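Local coordinates for protein phenylacetate-CoA oxygenase subunit PaaB (Ralstonia eutropha JMP134, PDB 3EGR) that is a small subunit of the phenylacetate-CoA oxygenase complex and probably takes part in the aerobic breakdown of phenylacetic acid, at residues 26-31 with 38-43; 43-46 with 50-53. All coordinates share one frame; numbering follows the deposited sequence. Where two conformers were deposited one is given.

Contact 1: 26-31 with 38-43; sequences GSLHAT and HMARDV
Leu-28 and Ala-30 face Met-39 and Ala-40 where strand 26-29 packs against helix 38-43, the two axes 9.6 Å apart at their closest and 130° between their N-to-C directions. The backbones come nearest at Leu-28 and Ala-40, whose CA atoms stand 7.8 Å apart. One methyl of Leu-28 does the touching: CD2 lies 3.7 Å from Met-39 CB and the same from the backbone N of Ala-40, with Ala-40 CB slightly farther off. A chi1 of 53° and a chi2 of 66° carry that methyl to the helix. Helix 33-45 covers one face of a three-stranded antiparallel sheet and links strand 23-29 to strand 52-57, which runs parallel to it, in a beta-alpha-beta crossover with strand 9-15 between the two. Met-39, a selenomethionine, runs obliquely past Leu-28 toward the end of the strand. Its chain is extended through chi2 and then bends at chi3 (62°), which brings CE to 3.4 Å from the carbonyl O of His-29 while SE rests 3.9 Å from Ala-30 CB. Leu-28 also packs on Trp-10 of strand 9-15, whose NE1 is hydrogen-bonded to Ala-30 O, and Ala-36 of the helix touches both Leu-28 and Ala-30.

Contact 2: 43-46 with 50-53; sequences VYTR and GVSI
Thr-45 meets Val-51 and Ile-53 through its methyl, CG2, which lies 3.6 Å from Val-51 CG1 and 3.7 Å from Ile-53 CD1. These three residues join the C-terminal end of the crossover helix, 33-45, to the start of strand 52-57, the second half of the beta-alpha-beta unit; a short loop connects the two, and the strand is an outermost one of the chain's antiparallel sheet. Although the CA atoms of Thr-45 and Val-51 are 7.5 Å apart, both CB atoms point toward the opposite segment and the methyls meet there. The two side chains pass alongside in opposite directions, whereas Thr-45 and Ile-53 reach for each other tip to tip. Ile-53 CG1 stands 3.9 Å from the same methyl, so CG2 of Thr-45 touches the last two carbons, CG1 and CD1, of the longer arm of the isoleucine. Thr-45 CG2 is anti to the carbonyl carbon, a setting that leaves OG1 (chi1 78°) turned back to the helix, where it is hydrogen-bonded to Arg-41 O and, weakly, to Arg-47 N. Farther out, Val-14 of the central strand supports both Thr-45 and Val-51, and Leu-37 of the helix packs against Ile-53. The third subunit also takes part in backbone hydrogen bonding with Ile-53, and its Ser-64 OG is hydrogen-bonded to Ile-53 N.

Helix 33-45 serves both contacts, whose centres lie about 10 Å apart: contact 1 joins it to the strand before it and contact 2 to the strand after it. Those strands flank strand 9-15 within the chain's sheet, and the helix packs on both. The contacts share Val-43 and also touch directly. Ala-40 CB of contact 1 is 3.8 Å from Ile-53 CG2 of contact 2, continuing the apolar layer between helix and sheet, and Arg-41 CA lies 3.5 Å from Ile-53 CD1. Near the helix end, Tyr-44 OH lies 2.9 Å from Ser-27 O, a probable hydrogen bond back to the first strand of the crossover.

Contact 1: 26-31 with 38-43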
ATOM      1  N   GLY A  26      15.820  -6.814  -6.850  1.00 26.53           N
ATOM      2  CA  GLY A  26      16.014  -5.486  -7.418  1.00 25.22           C
ATOM      3  C   GLY A  26      14.752  -4.662  -7.442  1.00 26.06           C
ATOM      4  O   GLY A  26      13.756  -5.009  -6.780  1.00 26.23           O
ATOM      5  N   SER A  27      14.808  -3.584  -8.231  1.00 26.81           N
ATOM      6  CA  SER A  27      13.735  -2.592  -8.355  1.00 28.02           C
ATOM      7  C   SER A  27      13.445  -2.344  -9.805  1.00 27.19           C
ATOM      8  O   SER A  27      14.274  -2.646 -10.650  1.00 29.12           O
ATOM      9  CB  SER A  27      14.182  -1.258  -7.778  1.00 29.93           C
ATOM     10  OG  SER A  27      14.527  -1.426  -6.423  1.00 35.23           O
ATOM     11  N   LEU A  28      12.284  -1.769 -10.088  1.00 24.68           N
ATOM     12  CA  LEU A  28      12.001  -1.242 -11.406  1.00 23.26           C
ATOM     13  C   LEU A  28      10.849  -0.243 -11.345  1.00 23.35           C
ATOM     14  O   LEU A  28      10.076  -0.241 -10.391  1.00 24.74           O
ATOM     15  CB  LEU A  28      11.715  -2.378 -12.402  1.00 24.22           C
ATOM     16  CG  LEU A  28      10.654  -3.416 -12.042  1.00 25.22           C
ATOM     17  CD1 LEU A  28       9.276  -2.769 -11.984  1.00 22.58           C
ATOM     18  CD2 LEU A  28      10.684  -4.582 -13.044  1.00 24.81           C
ATOM     19  N   HIS A  29      10.762   0.623 -12.351  1.00 21.17           N
ATOM     20  CA  HIS A  29       9.660   1.567 -12.460  1.00 21.03           C
ATOM     21  C   HIS A  29       8.623   1.071 -13.441  1.00 20.75           C
ATOM     22  O   HIS A  29       8.970   0.647 -14.549  1.00 20.44           O
ATOM     23  CB  HIS A  29      10.158   2.931 -12.920  1.00 22.05           C
ATOM     24  CG  HIS A  29      11.057   3.607 -11.934  1.00 21.18           C
ATOM     25  ND1 HIS A  29      12.419   3.407 -11.916  1.00 21.06           N
ATOM     26  CD2 HIS A  29      10.788   4.463 -10.924  1.00 20.87           C
ATOM     27  CE1 HIS A  29      12.951   4.124 -10.944  1.00 21.82           C
ATOM     28  NE2 HIS A  29      11.982   4.764 -10.317  1.00 21.11           N
ATOM     29  N   ALA A  30       7.352   1.144 -13.036  1.00 20.81           N
ATOM     30  CA  ALA A  30       6.235   0.638 -13.856  1.00 19.93           C
ATOM     31  C   ALA A  30       4.956   1.384 -13.536  1.00 18.50           C
ATOM     32  O   ALA A  30       4.801   1.925 -12.446  1.00 18.94           O
ATOM     33  CB  ALA A  30       6.039  -0.859 -13.645  1.00 19.44           C
ATOM     34  N   THR A  31       4.032   1.419 -14.486  1.00 18.74           N
ATOM     35  CA  THR A  31       2.800   2.187 -14.289  1.00 18.61           C
ATOM     36  C   THR A  31       1.817   1.473 -13.363  1.00 19.63           C
ATOM     37  O   THR A  31       1.025   2.118 -12.741  1.00 21.15           O
ATOM     38  CB  THR A  31       2.108   2.532 -15.602  1.00 17.34           C
ATOM     39  OG1 THR A  31       1.719   1.322 -16.251  1.00 16.77           O
ATOM     40  CG2 THR A  31       3.032   3.369 -16.517  1.00 15.34           C
ATOM     41  N   HIS A  38       4.925  -8.196 -15.344  1.00 22.18           N
ATOM     42  CA  HIS A  38       5.349  -8.485 -16.709  1.00 23.60           C
ATOM     43  C   HIS A  38       6.827  -8.118 -16.918  1.00 22.98           C
ATOM     44  O   HIS A  38       7.595  -8.927 -17.429  1.00 22.96           O
ATOM     45  CB  HIS A  38       4.437  -7.759 -17.705  1.00 24.97           C
ATOM     46  CG  HIS A  38       4.827  -7.947 -19.143  1.00 30.01           C
ATOM     47  ND1 HIS A  38       4.398  -9.018 -19.904  1.00 31.28           N
ATOM     48  CD2 HIS A  38       5.587  -7.181 -19.969  1.00 31.24           C
ATOM     49  CE1 HIS A  38       4.876  -8.902 -21.133  1.00 31.07           C
ATOM     50  NE2 HIS A  38       5.603  -7.797 -21.196  1.00 31.95           N
HETATM   51  N   MSE A  39       7.217  -6.911 -16.502  1.00 23.02           N
HETATM   52  CA  MSE A  39       8.610  -6.453 -16.636  1.00 22.15           C
HETATM   53  C   MSE A  39       9.570  -7.301 -15.809  1.00 20.67           C
HETATM   54  O   MSE A  39      10.656  -7.639 -16.284  1.00 21.52           O
HETATM   55  CB  MSE A  39       8.772  -4.980 -16.209  1.00 21.98           C
HETATM   56  CG  MSE A  39       8.228  -3.963 -17.188  1.00 22.17           C
HETATM   57 SE   MSE A  39       8.359  -2.109 -16.559  0.75 19.76          SE
HETATM   58  CE  MSE A  39      10.272  -1.926 -16.400  1.00 15.38           C
ATOM     59  N   ALA A  40       9.199  -7.589 -14.563  1.00 19.50           N
ATOM     60  CA  ALA A  40      10.037  -8.409 -13.685  1.00 19.61           C
ATOM     61  C   ALA A  40      10.230  -9.793 -14.295  1.00 20.07           C
ATOM     62  O   ALA A  40      11.353 -10.322 -14.304  1.00 19.30           O
ATOM     63  CB  ALA A  40       9.458  -8.495 -12.266  1.00 16.98           C
ATOM     64  N   ARG A  41       9.142 -10.362 -14.827  0.50 20.30           N
ATOM     65  CA  ARG A  41       9.177 -11.685 -15.482  0.50 21.24           C
ATOM     66  C   ARG A  41      10.269 -11.719 -16.553  0.50 21.40           C
ATOM     67  O   ARG A  41      11.046 -12.671 -16.631  0.50 23.79           O
ATOM     68  CB  ARG A  41       7.795 -12.049 -16.082  0.50 21.04           C
ATOM     69  CG  ARG A  41       7.639 -13.504 -16.620  0.50 21.42           C
ATOM     70  CD  ARG A  41       6.186 -13.808 -17.101  0.50 21.29           C
ATOM     71  NE  ARG A  41       6.109 -14.733 -18.246  0.50 20.77           N
ATOM     72  CZ  ARG A  41       6.003 -16.061 -18.170  0.50 20.74           C
ATOM     73  NH1 ARG A  41       5.958 -16.680 -16.994  0.50 21.91           N
ATOM     74  NH2 ARG A  41       5.946 -16.786 -19.283  0.50 18.67           N
ATOM     75  N   ASP A  42      10.338 -10.665 -17.357  1.00 20.73           N
ATOM     76  CA  ASP A  42      11.347 -10.556 -18.413  1.00 20.90           C
ATOM     77  C   ASP A  42      12.731 -10.179 -17.890  1.00 20.48           C
ATOM     78  O   ASP A  42      13.734 -10.824 -18.218  1.00 19.78           O
ATOM     79  CB  ASP A  42      10.909  -9.525 -19.460  1.00 21.89           C
ATOM     80  CG  ASP A  42       9.850 -10.059 -20.392  1.00 22.79           C
ATOM     81  OD1 ASP A  42       9.561 -11.262 -20.343  1.00 24.67           O
ATOM     82  OD2 ASP A  42       9.298  -9.279 -21.176  1.00 24.92           O
ATOM     83  N   VAL A  43      12.786  -9.122 -17.087  1.00 20.53           N
ATOM     84  CA  VAL A  43      14.067  -8.556 -16.664  1.00 20.48           C
ATOM     85  C   VAL A  43      14.817  -9.486 -15.723  1.00 20.33           C
ATOM     86  O   VAL A  43      16.035  -9.574 -15.808  1.00 19.74           O
ATOM     87  CB  VAL A  43      13.886  -7.153 -15.998  1.00 20.42           C
ATOM     88  CG1 VAL A  43      15.104  -6.779 -15.177  1.00 18.61           C
ATOM     89  CG2 VAL A  43      13.606  -6.095 -17.071  1.00 17.71           C
TER

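Contact 2: 43-46 with 50-53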
ATOM      1  N   VAL A  43      12.786  -9.122 -17.087  1.00 20.53           N
ATOM      2  CA  VAL A  43      14.067  -8.556 -16.664  1.00 20.48           C
ATOM      3  C   VAL A  43      14.817  -9.486 -15.723  1.00 20.33           C
ATOM      4  O   VAL A  43      16.035  -9.574 -15.808  1.00 19.74           O
ATOM      5  CB  VAL A  43      13.886  -7.153 -15.998  1.00 20.42           C
ATOM      6  CG1 VAL A  43      15.104  -6.779 -15.177  1.00 18.61           C
ATOM      7  CG2 VAL A  43      13.606  -6.095 -17.071  1.00 17.71           C
ATOM      8  N   TYR A  44      14.092 -10.177 -14.839  1.00 20.26           N
ATOM      9  CA  TYR A  44      14.718 -10.901 -13.730  1.00 20.98           C
ATOM     10  C   TYR A  44      14.572 -12.411 -13.813  1.00 23.01           C
ATOM     11  O   TYR A  44      15.481 -13.119 -13.404  1.00 26.39           O
ATOM     12  CB  TYR A  44      14.181 -10.427 -12.364  1.00 21.40           C
ATOM     13  CG  TYR A  44      14.577  -9.002 -11.978  1.00 21.49           C
ATOM     14  CD1 TYR A  44      15.903  -8.669 -11.745  1.00 20.95           C
ATOM     15  CD2 TYR A  44      13.617  -7.996 -11.835  1.00 21.32           C
ATOM     16  CE1 TYR A  44      16.272  -7.382 -11.395  1.00 21.61           C
ATOM     17  CE2 TYR A  44      13.977  -6.712 -11.485  1.00 21.57           C
ATOM     18  CZ  TYR A  44      15.310  -6.411 -11.270  1.00 22.70           C
ATOM     19  OH  TYR A  44      15.695  -5.139 -10.920  1.00 24.64           O
ATOM     20  N   THR A  45      13.457 -12.929 -14.320  1.00 22.69           N
ATOM     21  CA  THR A  45      13.302 -14.386 -14.385  1.00 20.66           C
ATOM     22  C   THR A  45      13.513 -14.969 -15.778  1.00 20.05           C
ATOM     23  O   THR A  45      13.640 -16.184 -15.916  1.00 19.06           O
ATOM     24  CB  THR A  45      11.937 -14.851 -13.854  1.00 20.27           C
ATOM     25  OG1 THR A  45      10.924 -14.616 -14.837  1.00 20.96           O
ATOM     26  CG2 THR A  45      11.594 -14.134 -12.548  1.00 19.76           C
ATOM     27  N   ARG A  46      13.535 -14.122 -16.806  1.00 19.87           N
ATOM     28  CA  ARG A  46      13.626 -14.608 -18.181  1.00 19.78           C
ATOM     29  C   ARG A  46      12.568 -15.661 -18.486  1.00 20.03           C
ATOM     30  O   ARG A  46      12.832 -16.620 -19.197  1.00 17.12           O
ATOM     31  CB  ARG A  46      15.019 -15.176 -18.464  1.00 18.69           C
ATOM     32  CG  ARG A  46      16.097 -14.158 -18.278  1.00 18.56           C
ATOM     33  CD  ARG A  46      17.450 -14.737 -18.493  1.00 17.67           C
ATOM     34  NE  ARG A  46      18.468 -13.750 -18.181  1.00 17.74           N
ATOM     35  CZ  ARG A  46      19.774 -13.922 -18.368  1.00 19.53           C
ATOM     36  NH1 ARG A  46      20.260 -15.059 -18.863  1.00 19.72           N
ATOM     37  NH2 ARG A  46      20.605 -12.939 -18.054  1.00 20.91           N
ATOM     38  N   GLY A  50       7.942 -22.144 -13.237  1.00 25.28           N
ATOM     39  CA  GLY A  50       8.000 -22.569 -11.838  1.00 25.48           C
ATOM     40  C   GLY A  50       8.525 -21.549 -10.847  1.00 26.05           C
ATOM     41  O   GLY A  50       8.813 -21.881  -9.699  1.00 27.62           O
ATOM     42  N   VAL A  51       8.622 -20.301 -11.277  1.00 25.38           N
ATOM     43  CA  VAL A  51       9.226 -19.250 -10.479  1.00 23.85           C
ATOM     44  C   VAL A  51       8.097 -18.350 -10.016  1.00 23.65           C
ATOM     45  O   VAL A  51       7.258 -17.996 -10.830  1.00 26.85           O
ATOM     46  CB  VAL A  51      10.249 -18.454 -11.344  1.00 22.29           C
ATOM     47  CG1 VAL A  51      10.456 -17.099 -10.802  1.00 22.14           C
ATOM     48  CG2 VAL A  51      11.577 -19.197 -11.453  1.00 19.95           C
ATOM     49  N   SER A  52       8.063 -17.983  -8.730  1.00 22.42           N
ATOM     50  CA  SER A  52       7.060 -17.034  -8.217  1.00 21.57           C
ATOM     51  C   SER A  52       7.645 -15.641  -8.110  1.00 22.26           C
ATOM     52  O   SER A  52       8.720 -15.477  -7.528  1.00 23.16           O
ATOM     53  CB  SER A  52       6.565 -17.451  -6.837  1.00 21.85           C
ATOM     54  OG  SER A  52       5.638 -16.514  -6.303  1.00 22.14           O
ATOM     55  N   ILE A  53       6.929 -14.649  -8.651  1.00 20.59           N
ATOM     56  CA  ILE A  53       7.329 -13.244  -8.560  1.00 20.21           C
ATOM     57  C   ILE A  53       6.355 -12.427  -7.698  1.00 19.30           C
ATOM     58  O   ILE A  53       5.144 -12.491  -7.878  1.00 18.41           O
ATOM     59  CB  ILE A  53       7.410 -12.571  -9.971  1.00 20.90           C
ATOM     60  CG1 ILE A  53       8.118 -13.491 -10.975  1.00 22.39           C
ATOM     61  CG2 ILE A  53       8.119 -11.203  -9.893  1.00 18.10           C
ATOM     62  CD1 ILE A  53       8.132 -12.946 -12.415  1.00 22.46           C
TER